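Local coordinates for leucine aminopeptidase (Legionella pneumophila, PDB 5GNE), which is a zinc-binding M28-family protein that probably removes amino-acid residues from the amino-terminal ends of peptides, at residues I230-Y235 against A367-L372. Numbering follows the deposited sequence.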
loop_
_atom_site.group_PDB
_atom_site.type_symbol
_atom_site.label_atom_id
_atom_site.label_comp_id
_atom_site.label_asym_id
_atom_site.label_seq_id
_atom_site.Cartn_x
_atom_site.Cartn_y
_atom_site.Cartn_z
ATOM N N ILE A 230 -2.644 -7.364 14.530
ATOM C CA ILE A 230 -2.803 -6.318 13.548
ATOM C C ILE A 230 -1.435 -5.948 13.038
ATOM O O ILE A 230 -0.565 -5.589 13.810
ATOM C CB ILE A 230 -3.449 -5.054 14.147
ATOM C CG1 ILE A 230 -4.672 -5.433 14.965
ATOM C CG2 ILE A 230 -3.794 -4.057 13.036
ATOM C CD1 ILE A 230 -5.698 -6.270 14.218
ATOM N N TYR A 231 -1.251 -6.000 11.732
ATOM C CA TYR A 231 0.010 -5.583 11.143
ATOM C C TYR A 231 -0.060 -4.178 10.585
ATOM O O TYR A 231 -1.062 -3.759 9.962
ATOM C CB TYR A 231 0.443 -6.542 10.020
ATOM C CG TYR A 231 0.942 -7.879 10.495
ATOM C CD1 TYR A 231 0.059 -8.909 10.799
ATOM C CD2 TYR A 231 2.310 -8.121 10.612
ATOM C CE1 TYR A 231 0.530 -10.153 11.242
ATOM C CE2 TYR A 231 2.786 -9.353 11.046
ATOM C CZ TYR A 231 1.886 -10.360 11.361
ATOM O OH TYR A 231 2.345 -11.579 11.788
ATOM N N PHE A 232 1.013 -3.441 10.784
ATOM C CA PHE A 232 1.134 -2.175 10.101
ATOM C C PHE A 232 2.405 -2.237 9.283
ATOM O O PHE A 232 3.463 -2.566 9.810
ATOM C CB PHE A 232 1.149 -1.011 11.075
ATOM C CG PHE A 232 -0.095 -0.914 11.916
ATOM C CD1 PHE A 232 -0.194 -1.625 13.109
ATOM C CD2 PHE A 232 -1.156 -0.113 11.527
ATOM C CE1 PHE A 232 -1.337 -1.542 13.888
ATOM C CE2 PHE A 232 -2.293 -0.027 12.293
ATOM C CZ PHE A 232 -2.387 -0.737 13.478
ATOM N N ILE A 233 2.284 -1.967 7.987
ATOM C CA ILE A 233 3.376 -2.135 7.058
ATOM C C ILE A 233 3.717 -0.895 6.238
ATOM O O ILE A 233 2.849 -0.200 5.717
ATOM C CB ILE A 233 3.097 -3.310 6.087
ATOM C CG1 ILE A 233 2.759 -4.580 6.884
ATOM C CG2 ILE A 233 4.309 -3.586 5.256
ATOM C CD1 ILE A 233 2.439 -5.773 6.062
ATOM N N ALA A 234 5.007 -0.616 6.159
ATOM C CA ALA A 234 5.569 0.371 5.237
ATOM C C ALA A 234 6.322 -0.304 4.072
ATOM O O ALA A 234 7.444 -0.817 4.254
ATOM C CB ALA A 234 6.494 1.314 5.994
ATOM N N TYR A 235 5.698 -0.349 2.901
ATOM C CA TYR A 235 6.307 -0.971 1.734
ATOM C C TYR A 235 7.416 -0.124 1.145
ATOM O O TYR A 235 7.246 1.073 0.893
ATOM C CB TYR A 235 5.261 -1.243 0.631
ATOM C CG TYR A 235 4.048 -2.015 1.102
ATOM C CD1 TYR A 235 4.169 -3.329 1.510
ATOM C CD2 TYR A 235 2.791 -1.421 1.168
ATOM C CE1 TYR A 235 3.065 -4.054 1.948
ATOM C CE2 TYR A 235 1.682 -2.142 1.602
ATOM C CZ TYR A 235 1.822 -3.458 1.984
ATOM O OH TYR A 235 0.729 -4.176 2.418
ATOM N N ALA A 367 -12.288 1.768 12.466
ATOM C CA ALA A 367 -13.518 0.962 12.404
ATOM C C ALA A 367 -13.222 -0.426 11.791
ATOM O O ALA A 367 -13.683 -1.481 12.278
ATOM C CB ALA A 367 -14.577 1.681 11.614
ATOM N N PHE A 368 -12.450 -0.405 10.709
ATOM C CA PHE A 368 -11.959 -1.618 10.076
ATOM C C PHE A 368 -11.269 -2.529 11.092
ATOM O O PHE A 368 -11.623 -3.692 11.245
ATOM C CB PHE A 368 -11.020 -1.219 8.946
ATOM C CG PHE A 368 -10.612 -2.343 8.048
ATOM C CD1 PHE A 368 -11.457 -2.801 7.046
ATOM C CD2 PHE A 368 -9.334 -2.881 8.148
ATOM C CE1 PHE A 368 -11.042 -3.827 6.189
ATOM C CE2 PHE A 368 -8.917 -3.893 7.309
ATOM C CZ PHE A 368 -9.769 -4.364 6.321
ATOM N N ILE A 369 -10.303 -1.971 11.810
ATOM C CA ILE A 369 -9.568 -2.719 12.814
ATOM C C ILE A 369 -10.465 -3.218 13.957
ATOM O O ILE A 369 -10.331 -4.346 14.408
ATOM C CB ILE A 369 -8.431 -1.878 13.387
ATOM C CG1 ILE A 369 -7.304 -1.738 12.366
ATOM C CG2 ILE A 369 -7.851 -2.523 14.619
ATOM C CD1 ILE A 369 -6.214 -0.851 12.870
ATOM N N VAL A 370 -11.403 -2.402 14.420
ATOM C CA VAL A 370 -12.243 -2.835 15.537
ATOM C C VAL A 370 -13.224 -3.910 15.090
ATOM O O VAL A 370 -13.363 -4.951 15.736
ATOM C CB VAL A 370 -13.026 -1.655 16.171
ATOM C CG1 VAL A 370 -14.081 -2.163 17.138
ATOM C CG2 VAL A 370 -12.074 -0.723 16.893
ATOM N N GLU A 371 -13.946 -3.667 14.008
ATOM C CA GLU A 371 -14.986 -4.612 13.665
ATOM C C GLU A 371 -14.431 -5.957 13.171
ATOM O O GLU A 371 -15.058 -7.001 13.395
ATOM C CB GLU A 371 -15.951 -3.999 12.673
ATOM C CG GLU A 371 -16.633 -2.756 13.254
ATOM C CD GLU A 371 -17.681 -3.079 14.309
ATOM O OE1 GLU A 371 -17.876 -4.265 14.624
ATOM O OE2 GLU A 371 -18.342 -2.152 14.818
ATOM N N LEU A 372 -13.263 -5.949 12.533
ATOM C CA LEU A 372 -12.592 -7.217 12.226
ATOM C C LEU A 372 -11.836 -7.772 13.452
ATOM O O LEU A 372 -11.835 -8.987 13.701
ATOM C CB LEU A 372 -11.638 -7.036 11.053
ATOM C CG LEU A 372 -12.284 -6.891 9.674
ATOM C CD1 LEU A 372 -11.243 -6.610 8.626
ATOM C CD2 LEU A 372 -12.990 -8.179 9.328
#
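Ile369 reaches the strand because its CG1 lies anti to its own carbonyl carbon (chi1 -73°) and chi2 is extended at 177°, which carries CD1 straight out from helix 355-373. On the other side, Ile230 has CG2 anti to its backbone N, and this branch meets the incoming methyl: CG2 of Ile230 is 4.0 Å from CD1 of Ile369. The same methyl also touches Phe232, two residues along the strand, with CZ of Phe232 3.9 Å from CD1 of Ile369 and CE2 of the ring nearly as close. The methyl comes to the ring obliquely, and the Ile369 and Phe232 side chains run roughly at a right angle. CD1 of Ile369 makes the closest approach to both partners, with the CG2 branch of Ile369 flanking Ile230 a little farther off, and the backbones stay well apart, with CA of Ile230 7.7 Å from CA of Ile369. Strand 230-235 is an inner strand of the mixed eight-stranded sheet, between strands 170-177 and 185-191, and the helix is the last of the chain. Met215 of helix 202-221 touches both Phe232 and Ile369, while Leu226 also packs on Ile369. No hydrogen bond or charge links the two segments. All three touching residues are buried, so dispersion and exclusion of water join this end of the strand to the C-terminal helix, a purely apolar junction away from the zinc ions.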